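Local coordinates for hypothetical protein Atu0741 (Agrobacterium tumefaciens str. C58, PDB 1ZHV), which is of unknown function but carries two domains of the ACT superfamily, a fold that in many relatives binds small ligands such as amino acids for regulation, at residues I45-L48 and I49-P53; A23-A26 and W27-G30; S84-T88 and N89-I93. One frame throughout, in Å; residues are numbered along the deposited sequence.

Interaction 1. Residues I45-L48 and I49-P53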
ATOM      1  N   ILE A  45       1.673  -9.835   7.179  1.00  7.16           N
ATOM      2  CA  ILE A  45       1.502 -10.141   5.762  1.00  7.57           C
ATOM      3  C   ILE A  45       0.464  -9.269   5.072  1.00  6.98           C
ATOM      4  O   ILE A  45      -0.702  -9.245   5.462  1.00  6.98           O
ATOM      5  CB  ILE A  45       1.103 -11.624   5.556  1.00  7.69           C
ATOM      6  CG1 ILE A  45       2.218 -12.533   6.084  1.00 10.37           C
ATOM      7  CG2 ILE A  45       0.809 -11.890   4.077  1.00  9.83           C
ATOM      8  CD1 ILE A  45       1.888 -14.012   6.047  1.00 14.03           C
ATOM      9  N   VAL A  46       0.896  -8.541   4.047  1.00  6.69           N
ATOM     10  CA  VAL A  46      -0.020  -7.727   3.266  1.00  7.66           C
ATOM     11  C   VAL A  46      -0.220  -8.467   1.952  1.00  8.22           C
ATOM     12  O   VAL A  46       0.750  -8.829   1.291  1.00  7.75           O
ATOM     13  CB  VAL A  46       0.563  -6.339   2.941  1.00  8.18           C
ATOM     14  CG1 VAL A  46      -0.417  -5.552   2.072  1.00  6.55           C
ATOM     15  CG2 VAL A  46       0.862  -5.593   4.227  1.00  9.02           C
ATOM     16  N   CYS A  47      -1.472  -8.714   1.586  1.00  6.28           N
ATOM     17  CA  CYS A  47      -1.778  -9.388   0.331  1.00  8.34           C
ATOM     18  C   CYS A  47      -3.260  -9.239   0.046  1.00  9.48           C
ATOM     19  O   CYS A  47      -4.001  -8.684   0.857  1.00  8.26           O
ATOM     20  CB  CYS A  47      -1.397 -10.874   0.396  1.00  9.81           C
ATOM     21  SG  CYS A  47      -2.361 -11.909   1.518  1.00  9.89           S
ATOM     22  N   LEU A  48      -3.690  -9.717  -1.114  1.00 10.37           N
ATOM     23  CA  LEU A  48      -5.097  -9.627  -1.476  1.00 10.97           C
ATOM     24  C   LEU A  48      -5.933 -10.320  -0.406  1.00 11.98           C
ATOM     25  O   LEU A  48      -5.645 -11.449  -0.011  1.00 10.25           O
ATOM     26  CB  LEU A  48      -5.323 -10.262  -2.851  1.00 10.76           C
ATOM     27  CG  LEU A  48      -4.748  -9.443  -4.012  1.00 12.44           C
ATOM     28  CD1 LEU A  48      -4.823 -10.231  -5.309  1.00 13.06           C
ATOM     29  CD2 LEU A  48      -5.525  -8.141  -4.135  1.00 13.34           C
ATOM     30  N   ILE A  49      -6.956  -9.616   0.074  1.00 12.82           N
ATOM     31  CA  ILE A  49      -7.849 -10.123   1.111  1.00 15.26           C
ATOM     32  C   ILE A  49      -8.411 -11.503   0.793  1.00 16.07           C
ATOM     33  O   ILE A  49      -8.620 -12.318   1.692  1.00 16.20           O
ATOM     34  CB  ILE A  49      -9.035  -9.165   1.333  1.00 17.23           C
ATOM     35  CG1 ILE A  49      -8.519  -7.790   1.759  1.00 15.86           C
ATOM     36  CG2 ILE A  49      -9.966  -9.727   2.390  1.00 18.86           C
ATOM     37  CD1 ILE A  49      -9.628  -6.782   2.075  1.00 18.48           C
ATOM     38  N   ASP A  50      -8.654 -11.753  -0.487  1.00 17.24           N
ATOM     39  CA  ASP A  50      -9.201 -13.029  -0.934  1.00 18.60           C
ATOM     40  C   ASP A  50      -8.402 -14.230  -0.442  1.00 17.83           C
ATOM     41  O   ASP A  50      -8.963 -15.305  -0.222  1.00 17.75           O
ATOM     42  CB  ASP A  50      -9.268 -13.069  -2.461  1.00 21.82           C
ATOM     43  CG  ASP A  50     -10.121 -11.961  -3.036  1.00 26.17           C
ATOM     44  OD1 ASP A  50     -11.262 -11.779  -2.559  1.00 29.36           O
ATOM     45  OD2 ASP A  50      -9.656 -11.279  -3.977  1.00 29.68           O
ATOM     46  N   ARG A  51      -7.096 -14.049  -0.275  1.00 14.75           N
ATOM     47  CA  ARG A  51      -6.228 -15.136   0.173  1.00 14.35           C
ATOM     48  C   ARG A  51      -6.070 -15.250   1.684  1.00 13.71           C
ATOM     49  O   ARG A  51      -5.495 -16.221   2.171  1.00 13.34           O
ATOM     50  CB  ARG A  51      -4.835 -14.999  -0.454  1.00 12.68           C
ATOM     51  CG  ARG A  51      -4.809 -15.085  -1.967  1.00 14.54           C
ATOM     52  CD  ARG A  51      -3.499 -15.679  -2.457  1.00 14.23           C
ATOM     53  NE  ARG A  51      -2.329 -14.848  -2.174  1.00 15.04           N
ATOM     54  CZ  ARG A  51      -2.025 -13.724  -2.820  1.00 16.43           C
ATOM     55  NH1 ARG A  51      -2.808 -13.278  -3.793  1.00 15.01           N
ATOM     56  NH2 ARG A  51      -0.922 -13.057  -2.508  1.00 15.23           N
ATOM     57  N   ILE A  52      -6.559 -14.266   2.430  1.00 14.07           N
ATOM     58  CA  ILE A  52      -6.421 -14.303   3.882  1.00 15.09           C
ATOM     59  C   ILE A  52      -7.538 -15.133   4.511  1.00 15.50           C
ATOM     60  O   ILE A  52      -8.718 -14.812   4.364  1.00 15.32           O
ATOM     61  CB  ILE A  52      -6.428 -12.881   4.470  1.00 15.35           C
ATOM     62  CG1 ILE A  52      -5.320 -12.052   3.809  1.00 17.01           C
ATOM     63  CG2 ILE A  52      -6.205 -12.937   5.976  1.00 20.61           C
ATOM     64  CD1 ILE A  52      -5.347 -10.576   4.155  1.00 21.42           C
ATOM     65  N   PRO A  53      -7.173 -16.228   5.205  1.00 16.63           N
ATOM     66  CA  PRO A  53      -8.107 -17.142   5.874  1.00 18.39           C
ATOM     67  C   PRO A  53      -8.886 -16.498   7.021  1.00 18.20           C
ATOM     68  O   PRO A  53      -8.478 -15.475   7.571  1.00 19.18           O
ATOM     69  CB  PRO A  53      -7.197 -18.268   6.367  1.00 18.47           C
ATOM     70  CG  PRO A  53      -6.070 -18.253   5.390  1.00 19.83           C
ATOM     71  CD  PRO A  53      -5.806 -16.776   5.247  1.00 18.26           C
TER
HETATM   72  O   HOH W   1      -1.436 -10.155  -3.028  1.00  8.91           O

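Interaction 2. Residues A23-A26 and W27-G30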
ATOM      1  N   ALA A  23       5.715 -20.318  10.273  1.00 12.21           N
ATOM      2  CA  ALA A  23       6.292 -20.391   8.935  1.00 11.20           C
ATOM      3  C   ALA A  23       5.443 -19.517   8.020  1.00 11.84           C
ATOM      4  O   ALA A  23       4.284 -19.228   8.326  1.00 12.38           O
ATOM      5  CB  ALA A  23       6.288 -21.831   8.435  1.00 13.75           C
ATOM      6  N   ILE A  24       6.020 -19.076   6.909  1.00 11.79           N
ATOM      7  CA  ILE A  24       5.265 -18.264   5.967  1.00 11.44           C
ATOM      8  C   ILE A  24       4.167 -19.169   5.418  1.00 12.04           C
ATOM      9  O   ILE A  24       4.451 -20.248   4.895  1.00 12.64           O
ATOM     10  CB  ILE A  24       6.160 -17.773   4.807  1.00 10.72           C
ATOM     11  CG1 ILE A  24       7.277 -16.882   5.356  1.00 12.75           C
ATOM     12  CG2 ILE A  24       5.314 -17.018   3.780  1.00  9.58           C
ATOM     13  CD1 ILE A  24       8.251 -16.371   4.296  1.00 12.61           C
ATOM     14  N   PRO A  25       2.897 -18.750   5.543  1.00 13.14           N
ATOM     15  CA  PRO A  25       1.782 -19.559   5.049  1.00 12.70           C
ATOM     16  C   PRO A  25       1.765 -19.683   3.531  1.00 12.39           C
ATOM     17  O   PRO A  25       2.272 -18.812   2.817  1.00 13.07           O
ATOM     18  CB  PRO A  25       0.559 -18.822   5.590  1.00 13.55           C
ATOM     19  CG  PRO A  25       1.008 -17.392   5.551  1.00 15.49           C
ATOM     20  CD  PRO A  25       2.407 -17.488   6.128  1.00 12.39           C
ATOM     21  N   ALA A  26       1.175 -20.774   3.050  1.00 13.26           N
ATOM     22  CA  ALA A  26       1.090 -21.040   1.622  1.00 14.63           C
ATOM     23  C   ALA A  26       0.231 -20.019   0.891  1.00 14.17           C
ATOM     24  O   ALA A  26       0.383 -19.827  -0.312  1.00 14.82           O
ATOM     25  CB  ALA A  26       0.536 -22.439   1.390  1.00 16.79           C
ATOM     26  N   TRP A  27      -0.670 -19.365   1.617  1.00 12.38           N
ATOM     27  CA  TRP A  27      -1.555 -18.382   1.004  1.00 12.42           C
ATOM     28  C   TRP A  27      -0.960 -16.984   0.886  1.00 12.12           C
ATOM     29  O   TRP A  27      -1.550 -16.115   0.249  1.00 13.16           O
ATOM     30  CB  TRP A  27      -2.872 -18.289   1.787  1.00 11.25           C
ATOM     31  CG  TRP A  27      -2.716 -18.000   3.255  1.00 11.40           C
ATOM     32  CD1 TRP A  27      -2.783 -18.900   4.276  1.00 10.89           C
ATOM     33  CD2 TRP A  27      -2.481 -16.722   3.862  1.00 11.06           C
ATOM     34  NE1 TRP A  27      -2.607 -18.268   5.484  1.00 11.48           N
ATOM     35  CE2 TRP A  27      -2.420 -16.929   5.259  1.00 11.13           C
ATOM     36  CE3 TRP A  27      -2.315 -15.421   3.361  1.00 10.80           C
ATOM     37  CZ2 TRP A  27      -2.201 -15.884   6.166  1.00 11.60           C
ATOM     38  CZ3 TRP A  27      -2.095 -14.384   4.261  1.00 12.06           C
ATOM     39  CH2 TRP A  27      -2.041 -14.623   5.649  1.00 12.08           C
ATOM     40  N   ALA A  28       0.205 -16.767   1.486  1.00 13.30           N
ATOM     41  CA  ALA A  28       0.830 -15.448   1.470  1.00 15.55           C
ATOM     42  C   ALA A  28       1.286 -14.974   0.099  1.00 17.42           C
ATOM     43  O   ALA A  28       0.856 -13.920  -0.378  1.00 16.18           O
ATOM     44  CB  ALA A  28       2.002 -15.415   2.441  1.00 14.01           C
ATOM     45  N   ASP A  29       2.163 -15.744  -0.531  1.00 20.24           N
ATOM     46  CA  ASP A  29       2.670 -15.366  -1.836  1.00 26.53           C
ATOM     47  C   ASP A  29       1.696 -15.795  -2.928  1.00 27.78           C
ATOM     48  O   ASP A  29       1.233 -16.937  -2.960  1.00 30.68           O
ATOM     49  CB  ASP A  29       4.049 -15.991  -2.059  1.00 29.85           C
ATOM     50  CG  ASP A  29       4.842 -15.274  -3.129  1.00 33.48           C
ATOM     51  OD1 ASP A  29       4.214 -14.647  -4.007  1.00 36.45           O
ATOM     52  OD2 ASP A  29       6.087 -15.344  -3.100  1.00 36.39           O
ATOM     53  N   GLY A  30       1.394 -14.866  -3.823  1.00 28.87           N
ATOM     54  CA  GLY A  30       0.482 -15.149  -4.914  1.00 24.89           C
ATOM     55  C   GLY A  30       0.522 -13.959  -5.841  1.00 23.23           C
ATOM     56  O   GLY A  30       1.540 -13.267  -5.926  1.00 23.85           O
TER

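Interaction 3. Residues S84-T88 and N89-I93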
ATOM      1  N   SER A  84       2.828  13.393   3.630  1.00  9.39           N
ATOM      2  CA  SER A  84       2.553  14.618   4.384  1.00 10.32           C
ATOM      3  C   SER A  84       1.111  15.108   4.208  1.00 10.28           C
ATOM      4  O   SER A  84       0.413  15.363   5.192  1.00  9.49           O
ATOM      5  CB  SER A  84       3.525  15.728   3.981  1.00 14.52           C
ATOM      6  OG  SER A  84       3.305  16.889   4.770  1.00 21.32           O
ATOM      7  N   PRO A  85       0.643  15.252   2.956  1.00 10.14           N
ATOM      8  CA  PRO A  85      -0.739  15.719   2.780  1.00 10.30           C
ATOM      9  C   PRO A  85      -1.799  14.755   3.303  1.00 10.79           C
ATOM     10  O   PRO A  85      -2.916  15.160   3.623  1.00 12.08           O
ATOM     11  CB  PRO A  85      -0.844  15.955   1.272  1.00 12.13           C
ATOM     12  CG  PRO A  85       0.213  15.061   0.692  1.00 11.20           C
ATOM     13  CD  PRO A  85       1.350  15.180   1.666  1.00 10.24           C
ATOM     14  N   LEU A  86      -1.452  13.478   3.401  1.00  9.02           N
ATOM     15  CA  LEU A  86      -2.401  12.491   3.899  1.00  8.69           C
ATOM     16  C   LEU A  86      -2.435  12.467   5.428  1.00  9.30           C
ATOM     17  O   LEU A  86      -3.495  12.603   6.044  1.00 10.62           O
ATOM     18  CB  LEU A  86      -2.045  11.099   3.358  1.00  8.40           C
ATOM     19  CG  LEU A  86      -2.032  10.967   1.831  1.00  7.45           C
ATOM     20  CD1 LEU A  86      -1.683   9.538   1.431  1.00 10.32           C
ATOM     21  CD2 LEU A  86      -3.402  11.367   1.273  1.00  9.51           C
ATOM     22  N   SER A  87      -1.264  12.316   6.038  1.00 10.05           N
ATOM     23  CA  SER A  87      -1.157  12.254   7.490  1.00 11.05           C
ATOM     24  C   SER A  87      -1.624  13.519   8.200  1.00 12.12           C
ATOM     25  O   SER A  87      -2.222  13.441   9.275  1.00 16.05           O
ATOM     26  CB  SER A  87       0.282  11.934   7.895  1.00  9.43           C
ATOM     27  OG  SER A  87       0.650  10.642   7.448  1.00 12.60           O
ATOM     28  N   THR A  88      -1.356  14.676   7.603  1.00 11.08           N
ATOM     29  CA  THR A  88      -1.760  15.946   8.199  1.00 14.52           C
ATOM     30  C   THR A  88      -3.263  16.152   8.059  1.00 14.74           C
ATOM     31  O   THR A  88      -3.836  17.034   8.697  1.00 16.50           O
ATOM     32  CB  THR A  88      -1.037  17.141   7.543  1.00 16.36           C
ATOM     33  OG1 THR A  88      -1.327  17.171   6.142  1.00 20.05           O
ATOM     34  CG2 THR A  88       0.470  17.028   7.744  1.00 20.19           C
ATOM     35  N   ASN A  89      -3.908  15.328   7.241  1.00 13.39           N
ATOM     36  CA  ASN A  89      -5.346  15.459   7.042  1.00 15.15           C
ATOM     37  C   ASN A  89      -6.184  14.250   7.463  1.00 15.78           C
ATOM     38  O   ASN A  89      -7.216  13.950   6.862  1.00 18.43           O
ATOM     39  CB  ASN A  89      -5.628  15.848   5.587  1.00 13.82           C
ATOM     40  CG  ASN A  89      -5.202  17.278   5.282  1.00 15.30           C
ATOM     41  OD1 ASN A  89      -5.755  18.235   5.835  1.00 18.32           O
ATOM     42  ND2 ASN A  89      -4.209  17.433   4.419  1.00 14.60           N
ATOM     43  N   GLY A  90      -5.730  13.559   8.505  1.00 15.31           N
ATOM     44  CA  GLY A  90      -6.464  12.423   9.036  1.00 15.12           C
ATOM     45  C   GLY A  90      -6.510  11.123   8.255  1.00 16.72           C
ATOM     46  O   GLY A  90      -7.361  10.273   8.526  1.00 18.28           O
ATOM     47  N   ILE A  91      -5.613  10.949   7.292  1.00 13.49           N
ATOM     48  CA  ILE A  91      -5.607   9.715   6.515  1.00 13.59           C
ATOM     49  C   ILE A  91      -4.474   8.804   6.976  1.00 13.05           C
ATOM     50  O   ILE A  91      -3.305   9.173   6.911  1.00 12.54           O
ATOM     51  CB  ILE A  91      -5.447  10.001   5.003  1.00 11.79           C
ATOM     52  CG1 ILE A  91      -6.557  10.951   4.534  1.00 14.98           C
ATOM     53  CG2 ILE A  91      -5.487   8.691   4.215  1.00 13.34           C
ATOM     54  CD1 ILE A  91      -6.588  11.178   3.045  1.00 18.63           C
ATOM     55  N   GLY A  92      -4.830   7.620   7.460  1.00 12.56           N
ATOM     56  CA  GLY A  92      -3.819   6.681   7.907  1.00 12.59           C
ATOM     57  C   GLY A  92      -3.056   6.151   6.714  1.00 12.60           C
ATOM     58  O   GLY A  92      -3.635   5.923   5.647  1.00 12.27           O
ATOM     59  N   ILE A  93      -1.752   5.962   6.888  1.00 11.38           N
ATOM     60  CA  ILE A  93      -0.905   5.458   5.813  1.00 11.66           C
ATOM     61  C   ILE A  93      -0.125   4.208   6.202  1.00 10.72           C
ATOM     62  O   ILE A  93       0.201   3.994   7.370  1.00 12.84           O
ATOM     63  CB  ILE A  93       0.091   6.545   5.334  1.00 10.71           C
ATOM     64  CG1 ILE A  93       1.017   6.984   6.478  1.00 13.81           C
ATOM     65  CG2 ILE A  93      -0.672   7.738   4.797  1.00 11.33           C
ATOM     66  CD1 ILE A  93       2.297   6.163   6.596  1.00 14.20           C
TER
HETATM   67  O   HOH W   2      -1.115   8.828   8.464  1.00 13.15           O

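Interaction 1. Residues I45-L48 and I49-P53
Ile-49, reached directly from Leu-48, is the first residue of a 3-10 segment that goes on to use the Leu-48 carbonyl; Asp-50 follows as an exposed member of it. At Arg-51 the two segments are tied together, because Arg-51 N donates to Leu-48 O at 3.0 Å with an N-H...O angle of 155°, the donor standing above the carbonyl plane. A second bond, from Ile-52 N to Ile-49 O at 2.9 Å, repeats the pattern one residue on. These two successive i-to-i+3 bonds define a short 3-10 turn, which ends strand 43-48 of the N-terminal ACT-like domain and turns the chain toward strand 57-67. In the Arg-51 side chain, the bends at chi2 (-149°) and chi3 (-65°) bring the guanidinium back beside Cys-47 and Leu-48. It lies obliquely to the aliphatic atoms it meets: NH2 is 3.7 Å from Cys-47 CB, and NH1 is 4.0 Å from Leu-48 CD1. A water accepts from both Arg-51 NH2 and Leu-48 N, each at 3.0 Å, bridging side chain and strand backbone. Further polar partners are carbonyls of the loop between strands 13-18 and 35-38, those of Trp-27, Ala-28 and Gly-31. Ile-52 turns its CG1 branch against the buried thiol, CG1 lying 3.7 Å from Cys-47 SG; Ile-52 also touches Val-58 of strand 57-67.

Interaction 2. Residues A23-A26 and W27-G30
A type I beta turn from Pro-25 to Ala-28, within the loop that joins strands 13-18 and 35-38 of the N-terminal ACT-like domain, sets a proline against one face of a tryptophan. Two observations identify the turn: Ala-26 and Trp-27 both have backbone angles of the right-handed helical region, and Ala-28 N donates to Pro-25 O at 3.2 Å with an N-H...O angle of 161°. The bond is reasonably straight at the hydrogen, although the donor stands well above the carbonyl plane.

The central contact is a CH-pi interaction. Pro-25 CB lies 3.5 Å from the centroid of the five-membered ring of Trp-27 and 25° off the ring normal, which places it over the face. Nearest to it is the pyrrole nitrogen, with Pro-25 CB to Trp-27 NE1 at 3.2 Å. Pro-25 CG extends the overlap toward the benzene half, 3.5 Å from Trp-27 CE2. The rotation about the first side-chain bond of Trp-27 (chi1 55°) sets CG between the backbone N and carbonyl carbon, and this folds the indole back over the proline two residues earlier. The same pyrrolidine also meets the end of the turn, Pro-25 CG being 3.8 Å from Ala-28 CB. That methyl in turn lies 3.9 Å from Ile-24 CG2.

Beyond the turn, Pro-25, Trp-27 and Ala-28 all pack on Ile-45 of strand 43-48. Since the NE1 hydrogen lies in the indole plane, the proline over the face does not obstruct its donor direction; the fit implies dispersion and weak C-H to pi attraction, while the Ala-28 N to Pro-25 O bond closes the turn that brings the two rings together.

Interaction 3. Residues S84-T88 and N89-I93
Leu-86, on the last turn of helix 78-87, makes the tight half of the contact with the chain that reverses after it. Its CD2 lies 3.7 Å from Ile-91 CD1, and its CB is 3.9 Å from Ile-93 CG2, both isoleucines crossing it obliquely. Leu-86 and Ile-91 are buried and also touch Thr-114 of helix 111-120, which places this side in the core of the ACT domain. Two backbone donors grip Leu-86 O from opposite faces of its plane: Ile-91 N at 3.0 Å (156°) and Asn-89 N, also at 3.0 Å but less straight (144°). A type I beta turn runs from Ser-87 to Gly-90. With the 6-to-1 bond from Ile-91 N and the positive phi of Gly-90, a Schellman motif is approached, but the 5-to-2 pair, Gly-90 N to Ser-87 O, stays long at 3.6 Å.

The exposed side relies on polar groups. Asn-89 ND2 reaches Pro-85 O at 2.7 Å (167°), in the carbonyl plane on a lone pair, and Pro-85 O lies in the Asn-89 amide plane. Thr-88 OG1, held between its backbone N and carbonyl carbon, turns back along the helix to Ser-84 O at 2.7 Å. A water links Ser-87 OG to Ile-91 O, donating to the latter at 2.7 Å. The Asn-89 side chain thus serves Pro-85 O while its backbone N serves Leu-86 O, and Thr-88 OG1 is a second donor to a carbonyl already bonded by Thr-88 N.

How the interactions relate
Interactions 1 and 2 form one continuous patch, their centres 9 Å apart. Arg-51 joins them through hydrogen bonds from NE to Trp-27 O (2.8 Å) and from NH2 to Ala-28 O (2.9 Å). A second junction is apolar: Pro-53 CD lies 3.4 Å from Trp-27 CE2, on the indole face opposite Pro-25, so the ring sits between two prolines, one from each contact. Interaction 3 belongs to the other ACT-type domain, across the chain's centre. Its centre is about 24 Å from that of interaction 1 and 31 Å from that of interaction 2, with nearest atoms about 10 and 19 Å away, so there is no direct contact.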